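Local coordinates for protein photoreceptor-histidine kinase BphP (Stigmatella aurantiaca DW4/3-1, PDB 6BAF) that senses light through a covalently bound bilin chromophore and, as a phytochrome histidine kinase, probably relays the signal by phosphorylation to control cell development, at residues Thr1-Ala13 and Ala191-Gln203. Residues are numbered along the deposited sequence; the frame is centred on the assembly and turned at random.
Sequences TNCDREPIHIPGA and ASDIPRQARELYQ. With BLR (3-[5-[(Z)-(4-ethenyl-3-methyl-5-oxidanylidene-pyrrol-2-ylidene)methyl]-2-[[5-[(Z)-(3-ethenyl-4-methyl-5-oxidanylidene-pyrrol-2-ylidene)methyl]-3-(3-hydroxy-3-oxopropyl)-4-methyl-1H-pyrrol-2-yl]methyl]-4-methyl-1H-pyrrol-3-yl]propanoic acid), chain B.
Q197, on helix 196-202 of the GAF domain, reaches into the N-terminal segment that carries the bilin-binding cysteine, a junction characteristic of bacteriophytochromes. Its NE2 donates to two backbone carbonyls: C3 O at 3.1 Å, nearly within the amide plane, and E6 O, on a lone pair of that oxygen, at a modelled 2.5 Å that is suspiciously short and doubtful as an exact value. With CG set between backbone N and carbonyl carbon (chi1 80°) and the chain bent at chi2, the amide is turned back toward the backbone of C3-E6, while CG lies against P7 O. Replacing Q197 by an alanine is likely to leave C3 O and E6 O without this shared donor, and the backbone between them less firmly held. A second bond ties the same backbone to the helix: D4 OD1 accepts from R196 N at 2.9 Å, met from above the carboxylate plane, at the start of the helix that follows the N-cap P195. I8 adds the apolar part, its CD1 set 3.8 Å from L201 CD2 and equally near A198 CA. These contacts frame the chromophore. C3 SG is bonded covalently to CBC of the bilin, C3 CB packs on P195 CB, and P195 CD lies over the adjoining pyrrole. D193 O accepts from bilin NA and, weakly, from ND, while Y202 OH donates to propionate O1D at 2.5 Å. Farther out, E6 packs against helix 242-251, and I8 O takes a bond from R238, which is itself hydrogen-bonded to the bilin. R199 NE bonds I194 O, and a water donates to D4 OD1 and accepts from R199 NH2 at 2.6 Å.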
# COMPACT_ATOMS: atom_id res chain seq x y z
N THR A 1 25.05 19.60 -32.17
CA THR A 1 24.46 18.32 -31.76
C THR A 1 23.92 18.35 -30.30
O THR A 1 22.70 18.32 -30.09
CB THR A 1 25.47 17.14 -31.91
OG1 THR A 1 26.63 17.36 -31.09
CG2 THR A 1 25.89 16.97 -33.38
N ASN A 2 24.83 18.37 -29.32
CA ASN A 2 24.57 18.61 -27.90
C ASN A 2 23.72 17.54 -27.20
O ASN A 2 23.35 16.51 -27.79
CB ASN A 2 24.01 20.06 -27.70
CG ASN A 2 22.45 20.20 -27.84
OD1 ASN A 2 21.69 19.24 -27.95
ND2 ASN A 2 21.99 21.45 -27.80
N CYS A 3 23.44 17.78 -25.91
CA CYS A 3 23.00 16.74 -24.98
C CYS A 3 21.62 16.19 -25.31
O CYS A 3 21.36 14.99 -25.11
CB CYS A 3 22.99 17.32 -23.56
SG CYS A 3 24.66 17.81 -23.07
N ASP A 4 20.73 17.04 -25.82
CA ASP A 4 19.31 16.76 -26.01
C ASP A 4 19.04 15.79 -27.17
O ASP A 4 17.89 15.38 -27.34
CB ASP A 4 18.55 18.08 -26.25
CG ASP A 4 18.68 19.12 -25.06
OD1 ASP A 4 18.95 18.78 -23.86
OD2 ASP A 4 18.49 20.33 -25.33
N ARG A 5 20.04 15.39 -27.96
CA ARG A 5 19.73 14.69 -29.21
C ARG A 5 19.92 13.19 -29.17
O ARG A 5 19.22 12.49 -29.91
CB ARG A 5 20.56 15.25 -30.37
CG ARG A 5 20.13 16.67 -30.74
CD ARG A 5 18.89 16.61 -31.64
NE ARG A 5 18.86 17.73 -32.58
CZ ARG A 5 18.19 17.73 -33.73
NH1 ARG A 5 17.49 16.65 -34.11
NH2 ARG A 5 18.23 18.82 -34.51
N GLU A 6 20.81 12.65 -28.36
CA GLU A 6 20.93 11.21 -28.26
C GLU A 6 19.57 10.61 -27.92
O GLU A 6 18.90 11.11 -27.01
CB GLU A 6 21.94 10.83 -27.19
CG GLU A 6 21.89 9.36 -26.83
CD GLU A 6 22.48 9.07 -25.44
OE1 GLU A 6 22.69 10.08 -24.68
OE2 GLU A 6 22.71 7.86 -25.14
N PRO A 7 19.10 9.58 -28.63
CA PRO A 7 17.75 9.10 -28.36
C PRO A 7 17.52 8.68 -26.90
O PRO A 7 16.91 9.47 -26.16
CB PRO A 7 17.60 7.93 -29.35
CG PRO A 7 18.45 8.32 -30.50
CD PRO A 7 19.63 9.08 -29.91
N ILE A 8 17.92 7.48 -26.50
CA ILE A 8 17.92 6.91 -25.14
C ILE A 8 16.81 5.89 -24.99
O ILE A 8 17.00 4.89 -24.29
CB ILE A 8 17.93 7.91 -23.94
CG1 ILE A 8 16.54 8.44 -23.53
CG2 ILE A 8 19.10 8.96 -24.06
CD1 ILE A 8 16.55 9.15 -22.17
N HIS A 9 15.69 6.03 -25.71
CA HIS A 9 14.60 5.06 -25.61
C HIS A 9 14.76 3.86 -26.54
O HIS A 9 13.96 2.92 -26.47
CB HIS A 9 13.26 5.74 -25.90
CG HIS A 9 13.19 6.35 -27.27
ND1 HIS A 9 14.08 7.31 -27.70
CD2 HIS A 9 12.37 6.09 -28.33
CE1 HIS A 9 13.82 7.63 -28.96
NE2 HIS A 9 12.78 6.90 -29.37
N ILE A 10 15.79 3.83 -27.38
CA ILE A 10 15.97 2.67 -28.27
C ILE A 10 17.42 2.22 -28.21
O ILE A 10 18.09 2.16 -29.25
CB ILE A 10 15.57 2.99 -29.72
CG1 ILE A 10 16.17 4.36 -30.13
CG2 ILE A 10 14.05 3.02 -29.88
CD1 ILE A 10 16.02 4.71 -31.66
N PRO A 11 17.97 1.88 -27.04
CA PRO A 11 19.36 1.40 -27.01
C PRO A 11 19.56 0.04 -27.66
O PRO A 11 20.70 -0.32 -27.95
CB PRO A 11 19.68 1.34 -25.50
CG PRO A 11 18.30 1.03 -24.86
CD PRO A 11 17.39 1.97 -25.66
N GLY A 12 18.53 -0.76 -27.87
CA GLY A 12 18.79 -2.08 -28.41
C GLY A 12 19.27 -3.09 -27.40
O GLY A 12 19.53 -4.26 -27.77
N ALA A 13 19.35 -2.70 -26.12
CA ALA A 13 19.92 -3.56 -25.09
C ALA A 13 19.29 -3.25 -23.75
O ALA A 13 18.69 -2.18 -23.54
CB ALA A 13 21.44 -3.38 -25.01
N ALA A 191 21.02 22.68 -16.68
CA ALA A 191 19.97 21.87 -17.28
C ALA A 191 20.51 20.69 -18.08
O ALA A 191 19.84 19.66 -18.20
CB ALA A 191 19.08 22.71 -18.18
N SER A 192 21.72 20.81 -18.66
CA SER A 192 22.13 19.72 -19.54
C SER A 192 22.50 18.45 -18.78
O SER A 192 22.62 17.39 -19.41
CB SER A 192 23.31 20.13 -20.45
OG SER A 192 24.17 21.04 -19.76
N ASP A 193 22.67 18.52 -17.46
CA ASP A 193 23.00 17.29 -16.73
C ASP A 193 21.86 16.29 -16.75
O ASP A 193 22.10 15.09 -16.59
CB ASP A 193 23.38 17.60 -15.30
CG ASP A 193 24.74 18.28 -15.19
OD1 ASP A 193 25.34 18.62 -16.24
OD2 ASP A 193 25.21 18.47 -14.06
N ILE A 194 20.63 16.75 -16.95
CA ILE A 194 19.52 15.84 -17.20
C ILE A 194 18.87 16.39 -18.46
O ILE A 194 17.95 17.22 -18.39
CB ILE A 194 18.54 15.76 -16.02
CG1 ILE A 194 19.31 15.57 -14.70
CG2 ILE A 194 17.49 14.63 -16.29
CD1 ILE A 194 18.40 15.27 -13.44
N PRO A 195 19.32 15.96 -19.63
CA PRO A 195 18.98 16.67 -20.86
C PRO A 195 17.53 16.43 -21.24
O PRO A 195 16.82 15.59 -20.67
CB PRO A 195 19.94 16.09 -21.91
CG PRO A 195 20.27 14.69 -21.37
CD PRO A 195 20.27 14.85 -19.85
N ARG A 196 17.12 17.14 -22.27
CA ARG A 196 15.70 17.35 -22.49
C ARG A 196 14.97 16.06 -22.88
O ARG A 196 13.84 15.84 -22.46
CB ARG A 196 15.54 18.43 -23.54
CG ARG A 196 14.29 18.32 -24.27
CD ARG A 196 13.84 19.69 -24.51
NE ARG A 196 12.98 19.68 -25.67
CZ ARG A 196 12.16 20.68 -25.98
NH1 ARG A 196 12.09 21.73 -25.16
NH2 ARG A 196 11.40 20.60 -27.07
N GLN A 197 15.59 15.20 -23.68
CA GLN A 197 14.89 13.96 -23.99
C GLN A 197 14.82 13.03 -22.77
O GLN A 197 13.92 12.19 -22.71
CB GLN A 197 15.55 13.25 -25.18
CG GLN A 197 16.83 12.45 -24.88
CD GLN A 197 18.07 13.31 -24.68
OE1 GLN A 197 18.02 14.43 -24.13
NE2 GLN A 197 19.22 12.79 -25.14
N ALA A 198 15.73 13.16 -21.80
CA ALA A 198 15.59 12.40 -20.56
C ALA A 198 14.43 12.94 -19.74
O ALA A 198 13.57 12.19 -19.28
CB ALA A 198 16.89 12.44 -19.75
N ARG A 199 14.37 14.27 -19.60
CA ARG A 199 13.30 14.89 -18.85
C ARG A 199 11.94 14.55 -19.43
O ARG A 199 10.97 14.36 -18.69
CB ARG A 199 13.45 16.39 -18.83
CG ARG A 199 14.45 17.01 -17.87
CD ARG A 199 14.31 18.53 -18.12
NE ARG A 199 15.58 18.98 -18.57
CZ ARG A 199 15.85 19.73 -19.62
NH1 ARG A 199 14.93 20.26 -20.42
NH2 ARG A 199 17.12 19.97 -19.82
N GLU A 200 11.84 14.51 -20.76
CA GLU A 200 10.58 14.16 -21.40
C GLU A 200 10.22 12.70 -21.15
O GLU A 200 9.05 12.38 -20.92
CB GLU A 200 10.65 14.43 -22.90
CG GLU A 200 10.43 15.90 -23.25
CD GLU A 200 10.80 16.23 -24.71
OE1 GLU A 200 11.38 15.34 -25.41
OE2 GLU A 200 10.52 17.38 -25.13
N LEU A 201 11.18 11.80 -21.25
CA LEU A 201 10.91 10.42 -20.88
C LEU A 201 10.49 10.32 -19.41
O LEU A 201 9.58 9.55 -19.07
CB LEU A 201 12.15 9.58 -21.15
CG LEU A 201 12.06 8.14 -20.68
CD1 LEU A 201 10.90 7.45 -21.38
CD2 LEU A 201 13.35 7.46 -21.03
N TYR A 202 11.11 11.10 -18.52
CA TYR A 202 10.82 10.93 -17.11
C TYR A 202 9.47 11.52 -16.75
O TYR A 202 8.94 11.21 -15.68
CB TYR A 202 11.92 11.53 -16.23
CG TYR A 202 13.32 10.95 -16.48
CD1 TYR A 202 13.49 9.74 -17.15
CD2 TYR A 202 14.46 11.62 -16.03
CE1 TYR A 202 14.76 9.22 -17.40
CE2 TYR A 202 15.74 11.11 -16.24
CZ TYR A 202 15.89 9.92 -16.94
OH TYR A 202 17.15 9.40 -17.14
N GLN A 203 8.90 12.36 -17.62
CA GLN A 203 7.52 12.78 -17.40
C GLN A 203 6.53 11.66 -17.66
O GLN A 203 5.37 11.77 -17.25
CB GLN A 203 7.14 13.95 -18.31
CG GLN A 203 7.59 15.24 -17.76
CD GLN A 203 7.13 16.43 -18.57
OE1 GLN A 203 7.27 17.56 -18.11
NE2 GLN A 203 6.60 16.18 -19.78
CHA BLR B . 20.12 11.09 -16.65
NA BLR B . 21.29 12.59 -14.97
C1A BLR B . 20.37 11.65 -15.28
C2A BLR B . 19.66 11.27 -14.13
C3A BLR B . 20.14 12.01 -13.11
C4A BLR B . 21.16 12.81 -13.64
CMA BLR B . 19.61 11.93 -11.64
CAA BLR B . 18.54 10.23 -14.11
CBA BLR B . 19.08 8.78 -14.04
CGA BLR B . 19.55 8.40 -12.63
O1A BLR B . 18.70 8.47 -11.70
O2A BLR B . 20.76 8.04 -12.37
CHB BLR B . 22.04 13.84 -12.97
NB BLR B . 22.56 12.69 -10.79
C1B BLR B . 22.38 13.88 -11.71
C2B BLR B . 22.72 15.08 -10.92
C3B BLR B . 23.07 14.74 -9.60
C4B BLR B . 22.98 13.26 -9.44
CMB BLR B . 22.69 16.53 -11.42
OB BLR B . 23.22 12.61 -8.48
CAB BLR B . 23.43 15.79 -8.54
CBB BLR B . 23.61 15.47 -7.28
NC BLR B . 24.49 14.03 -18.31
C1C BLR B . 25.61 15.05 -18.24
C2C BLR B . 25.91 15.41 -19.66
C3C BLR B . 25.06 14.71 -20.57
C4C BLR B . 24.15 13.83 -19.78
CMC BLR B . 26.98 16.41 -20.04
OC BLR B . 26.16 15.47 -17.28
CAC BLR B . 25.09 14.83 -22.11
CBC BLR B . 25.00 16.02 -22.73
CHD BLR B . 23.25 13.04 -20.27
ND BLR B . 21.90 12.38 -18.02
C1D BLR B . 22.22 12.29 -19.46
C2D BLR B . 21.37 11.31 -20.11
C3D BLR B . 20.47 10.78 -19.09
C4D BLR B . 20.76 11.44 -17.77
CMD BLR B . 21.41 10.95 -21.60
CAD BLR B . 19.42 9.72 -19.31
CBD BLR B . 19.99 8.38 -18.88
CGD BLR B . 18.88 7.43 -19.30
O1D BLR B . 17.73 7.54 -18.76
O2D BLR B . 19.11 6.61 -20.24
O HOH W 1 18.84 20.70 -21.59